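Local atomic coordinates of glutathione S-transferase-like protein (Methylobacillus flagellatus, PDB entry 4GLT), a protein that binds glutathione in a two-subunit assembly and probably acts as a transferase of the glutathione S-transferase family. Residues A125-A128 with A129-G133; I145-Q148 with L149-E153. One frame throughout, in Å; residues are numbered along the deposited sequence.

Contact 1 (A125-A128 with A129-G133); sequences AAVA and AVMEG
Val127 and Met131, one helical turn apart, lie side by side and point the same way, CG1 of Val127 resting 4.0 Å from CG of Met131. CG1 of the valine stands opposite its own backbone N (chi1 163°), while the methionine starts out beside its N and bends again at chi2. This route carries Met131 CG to within 3.2 Å of Val127 O, the same oxygen that accepts the Met131 N-H at 2.8 Å.

The next residue back along the helix repeats the theme: Val130 N donates to Ala126 O at 2.8 Å, and the CG2 branch of Val130 sits against that oxygen at 3.1 Å. Ala129 N to Ala125 O and Glu132 N to Ala128 O (2.8 Å) add two more i to i+4 bonds, the last one noticeably less straight, at 147°.

This is the C-terminal end region of helix 106-133 in the helical domain of the GST fold. Its Val127 and Met131 side touches bound glutathione, and Val127 also meets Tyr187, as Val130 meets Arg191, both glutathione-binding residues on helix 176-191. Ala125, Ala128 and Ala129 face helix 142-162 instead. Glu132 sends its carboxylate away from this turn: OE2 takes the backbone N-H of Asp141 and forms a salt bridge with Arg135 of the second subunit.

The side-chain contacts within this turn are therefore apolar, with polar bonding left to the backbone, which suits a wall that offers methyl and methylene groups to glutathione and small alanines to a neighbouring helix.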
loop_
_atom_site.group_PDB
_atom_site.type_symbol
_atom_site.label_atom_id
_atom_site.label_comp_id
_atom_site.label_asym_id
_atom_site.label_seq_id
_atom_site.Cartn_x
_atom_site.Cartn_y
_atom_site.Cartn_z
ATOM N N ALA A 125 -6.024 -8.330 -4.598
ATOM C CA ALA A 125 -6.135 -9.726 -5.006
ATOM C C ALA A 125 -7.097 -9.827 -6.188
ATOM O O ALA A 125 -6.814 -10.508 -7.178
ATOM C CB ALA A 125 -6.584 -10.592 -3.840
ATOM N N ALA A 126 -8.209 -9.104 -6.090
ATOM C CA ALA A 126 -9.199 -9.019 -7.161
ATOM C C ALA A 126 -8.643 -8.393 -8.435
ATOM O O ALA A 126 -8.898 -8.875 -9.534
ATOM C CB ALA A 126 -10.416 -8.243 -6.684
ATOM N N VAL A 127 -7.902 -7.305 -8.290
ATOM C CA VAL A 127 -7.302 -6.663 -9.442
ATOM C C VAL A 127 -6.383 -7.659 -10.124
ATOM O O VAL A 127 -6.319 -7.736 -11.361
ATOM C CB VAL A 127 -6.504 -5.405 -9.036
ATOM C CG1 VAL A 127 -5.540 -4.985 -10.144
ATOM C CG2 VAL A 127 -7.457 -4.274 -8.694
ATOM N N ALA A 128 -5.678 -8.429 -9.301
ATOM C CA ALA A 128 -4.715 -9.398 -9.802
ATOM C C ALA A 128 -5.446 -10.421 -10.650
ATOM O O ALA A 128 -5.114 -10.646 -11.818
ATOM C CB ALA A 128 -4.000 -10.075 -8.646
ATOM N N ALA A 129 -6.458 -11.033 -10.051
ATOM C CA ALA A 129 -7.296 -11.974 -10.761
ATOM C C ALA A 129 -7.781 -11.353 -12.074
ATOM O O ALA A 129 -7.498 -11.869 -13.160
ATOM C CB ALA A 129 -8.469 -12.385 -9.888
ATOM N N VAL A 130 -8.491 -10.230 -11.967
ATOM C CA VAL A 130 -9.077 -9.566 -13.131
ATOM C C VAL A 130 -8.071 -9.341 -14.255
ATOM O O VAL A 130 -8.311 -9.714 -15.400
ATOM C CB VAL A 130 -9.697 -8.207 -12.768
ATOM C CG1 VAL A 130 -10.073 -7.451 -14.041
ATOM C CG2 VAL A 130 -10.902 -8.394 -11.860
ATOM N N MET A 131 -6.942 -8.727 -13.931
ATOM C CA MET A 131 -5.921 -8.494 -14.948
ATOM C C MET A 131 -5.372 -9.809 -15.488
ATOM O O MET A 131 -5.024 -9.912 -16.676
ATOM C CB MET A 131 -4.792 -7.608 -14.406
ATOM C CG MET A 131 -5.261 -6.227 -13.953
ATOM S SD MET A 131 -6.223 -5.331 -15.199
ATOM C CE MET A 131 -7.132 -4.199 -14.142
ATOM N N GLU A 132 -5.298 -10.821 -14.626
ATOM C CA GLU A 132 -4.772 -12.117 -15.054
ATOM C C GLU A 132 -5.604 -12.639 -16.214
ATOM O O GLU A 132 -5.081 -13.229 -17.156
ATOM C CB GLU A 132 -4.764 -13.126 -13.901
ATOM C CG GLU A 132 -4.320 -14.534 -14.295
ATOM C CD GLU A 132 -2.874 -14.608 -14.771
ATOM O OE1 GLU A 132 -2.160 -13.581 -14.736
ATOM O OE2 GLU A 132 -2.443 -15.705 -15.179
ATOM N N GLY A 133 -6.907 -12.401 -16.137
ATOM C CA GLY A 133 -7.828 -12.863 -17.158
ATOM C C GLY A 133 -7.708 -12.072 -18.443
ATOM O O GLY A 133 -8.205 -12.491 -19.488
#

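Contact 2 (I145-Q148 with L149-E153); sequences IEKQ and LNKVE. With GSH (glutathione), chain F.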
loop_
_atom_site.group_PDB
_atom_site.type_symbol
_atom_site.label_atom_id
_atom_site.label_comp_id
_atom_site.label_asym_id
_atom_site.label_seq_id
_atom_site.Cartn_x
_atom_site.Cartn_y
_atom_site.Cartn_z
ATOM N N ILE A 145 -5.139 -17.035 -10.777
ATOM C CA ILE A 145 -6.496 -16.593 -10.512
ATOM C C ILE A 145 -7.041 -17.279 -9.258
ATOM O O ILE A 145 -7.613 -16.636 -8.374
ATOM C CB ILE A 145 -7.400 -16.903 -11.717
ATOM C CG1 ILE A 145 -6.890 -16.160 -12.952
ATOM C CG2 ILE A 145 -8.846 -16.537 -11.418
ATOM C CD1 ILE A 145 -7.630 -16.502 -14.228
ATOM N N GLU A 146 -6.852 -18.591 -9.185
ATOM C CA GLU A 146 -7.334 -19.376 -8.057
ATOM C C GLU A 146 -6.762 -18.852 -6.737
ATOM O O GLU A 146 -7.495 -18.576 -5.785
ATOM C CB GLU A 146 -6.943 -20.842 -8.252
ATOM C CG GLU A 146 -7.941 -21.842 -7.693
ATOM C CD GLU A 146 -8.408 -21.484 -6.296
ATOM O OE1 GLU A 146 -8.873 -20.338 -6.097
ATOM O OE2 GLU A 146 -8.317 -22.352 -5.400
ATOM N N LYS A 147 -5.457 -18.709 -6.687
ATOM C CA LYS A 147 -4.784 -18.241 -5.499
ATOM C C LYS A 147 -5.292 -16.880 -5.038
ATOM O O LYS A 147 -5.553 -16.666 -3.870
ATOM C CB LYS A 147 -3.297 -18.160 -5.786
ATOM C CG LYS A 147 -2.426 -18.030 -4.585
ATOM C CD LYS A 147 -1.028 -17.729 -5.024
ATOM C CE LYS A 147 -0.114 -17.398 -3.878
ATOM N NZ LYS A 147 1.076 -16.681 -4.409
ATOM N N GLN A 148 -5.401 -15.952 -5.970
ATOM C CA GLN A 148 -5.836 -14.601 -5.625
ATOM C C GLN A 148 -7.281 -14.574 -5.142
ATOM O O GLN A 148 -7.605 -13.927 -4.143
ATOM C CB GLN A 148 -5.675 -13.673 -6.832
ATOM C CG GLN A 148 -4.250 -13.568 -7.343
ATOM C CD GLN A 148 -3.314 -12.977 -6.307
ATOM O OE1 GLN A 148 -2.102 -13.148 -6.380
ATOM N NE2 GLN A 148 -3.877 -12.281 -5.335
ATOM N N LEU A 149 -8.157 -15.275 -5.854
ATOM C CA LEU A 149 -9.559 -15.327 -5.457
ATOM C C LEU A 149 -9.647 -16.069 -4.130
ATOM O O LEU A 149 -10.633 -15.958 -3.393
ATOM C CB LEU A 149 -10.421 -15.974 -6.546
ATOM C CG LEU A 149 -10.459 -15.170 -7.855
ATOM C CD1 LEU A 149 -11.377 -15.783 -8.906
ATOM C CD2 LEU A 149 -10.854 -13.729 -7.585
ATOM N N ASN A 150 -8.590 -16.806 -3.813
ATOM C CA ASN A 150 -8.458 -17.377 -2.483
ATOM C C ASN A 150 -8.274 -16.312 -1.410
ATOM O O ASN A 150 -8.912 -16.371 -0.366
ATOM C CB ASN A 150 -7.315 -18.391 -2.430
ATOM C CG ASN A 150 -7.799 -19.804 -2.628
ATOM O OD1 ASN A 150 -8.978 -20.094 -2.432
ATOM N ND2 ASN A 150 -6.895 -20.695 -3.020
ATOM N N LYS A 151 -7.402 -15.336 -1.666
ATOM C CA LYS A 151 -7.182 -14.259 -0.698
ATOM C C LYS A 151 -8.482 -13.498 -0.446
ATOM O O LYS A 151 -8.783 -13.106 0.689
ATOM C CB LYS A 151 -6.092 -13.295 -1.189
ATOM C CG LYS A 151 -4.728 -13.934 -1.397
ATOM C CD LYS A 151 -3.771 -13.017 -2.137
ATOM C CE LYS A 151 -2.520 -13.771 -2.583
ATOM N NZ LYS A 151 -1.746 -14.318 -1.430
ATOM N N VAL A 152 -9.237 -13.284 -1.522
ATOM C CA VAL A 152 -10.523 -12.592 -1.482
ATOM C C VAL A 152 -11.504 -13.269 -0.531
ATOM O O VAL A 152 -12.013 -12.646 0.406
ATOM C CB VAL A 152 -11.132 -12.537 -2.897
ATOM C CG1 VAL A 152 -12.539 -11.964 -2.887
ATOM C CG2 VAL A 152 -10.228 -11.735 -3.804
ATOM N N GLU A 153 -11.745 -14.552 -0.773
ATOM C CA GLU A 153 -12.693 -15.327 0.011
ATOM C C GLU A 153 -12.323 -15.300 1.491
ATOM O O GLU A 153 -13.172 -15.070 2.352
ATOM C CB GLU A 153 -12.725 -16.774 -0.488
ATOM C CG GLU A 153 -14.107 -17.412 -0.513
ATOM C CD GLU A 153 -14.890 -17.063 -1.769
ATOM O OE1 GLU A 153 -14.774 -15.912 -2.250
ATOM O OE2 GLU A 153 -15.625 -17.941 -2.279
HETATM N N1 GSH F . 2.217 -5.128 0.645
HETATM C CA1 GSH F . 2.454 -5.965 1.845
HETATM C C1 GSH F . 3.433 -5.301 2.779
HETATM O O11 GSH F . 3.636 -5.878 3.864
HETATM O O12 GSH F . 3.986 -4.215 2.464
HETATM C CB1 GSH F . 2.847 -7.415 1.516
HETATM C CG1 GSH F . 4.078 -7.590 0.628
HETATM C CD1 GSH F . 4.130 -8.980 0.013
HETATM O OE1 GSH F . 3.364 -9.282 -0.888
HETATM N N2 GSH F . 5.039 -9.848 0.475
HETATM C CA2 GSH F . 5.289 -11.117 -0.200
HETATM C C2 GSH F . 4.291 -12.189 0.149
HETATM O O2 GSH F . 4.110 -12.520 1.312
HETATM C CB2 GSH F . 6.709 -11.599 0.097
HETATM S SG2 GSH F . 7.951 -10.491 -0.637
HETATM N N3 GSH F . 3.620 -12.743 -0.873
HETATM C CA3 GSH F . 2.808 -13.937 -0.683
HETATM C C3 GSH F . 1.571 -14.023 -1.563
HETATM O O31 GSH F . 1.182 -13.013 -2.196
HETATM O O32 GSH F . 0.969 -15.122 -1.630
#
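Leu149 N donates to Ile145 O at 2.9 Å, nearly along the C=O axis, and Asn150 N to Glu146 O and Val152 N to Gln148 O continue the same i to i+4 pattern. Ile145 and Leu149 run alongside each other, the CG2 branch of Ile145 3.6 Å from CD1 of Leu149. On the exposed side the side chains of Glu146 and Asn150 pass each other at a slant, OE2 of Glu146 3.2 Å from ND2 of Asn150, with the carboxylate and amide planes turned 70° apart.

Helix 142-162 belongs to the helical C-terminal domain of the GST fold, and here it reaches across the dimer to glutathione that Lys70, Ile71 and Ser85 of the second subunit also bind. Lys151 NZ donates to O32 of its glycyl carboxylate at 2.8 Å, and also to Leu68 O of the second subunit; Lys147 NZ makes a weak bond of 3.2 Å to the same O32. Lys147 gets there fully extended, whereas Lys151 stays straight until its last torsion swings NZ aside (chi4 -62°). Gln148 lies along Lys151, its NE2 3.3 Å from Lys151 CD, flanking the aliphatic part of the lysine. Replacing Lys151 with a leucine would probably leave the carboxylate with just the weak Lys147 bond from this helix, and Leu68 O of the second subunit without this donor.

Contacts 1 and 2 sit on consecutive helices, 106-133 and 142-162, of the same helical domain, and they pack on one another: Ala128 CB lies 3.7 Å from Gln148 CG, and Ala129 CB 3.6 Å from Leu149 CD2. Contact 1 is the more enclosed, half of its touching residues being buried and none exposed, whereas contact 2 has an outer face of Glu146 and Lys147. Their chemistry follows suit. Residues 125-133 meet one glutathione with apolar side chains, whereas residues 145-153 send the charged ends of two lysines to another, the one held by the second subunit. Both also touch the second subunit, through Glu132 in contact 1 and Lys151 in contact 2.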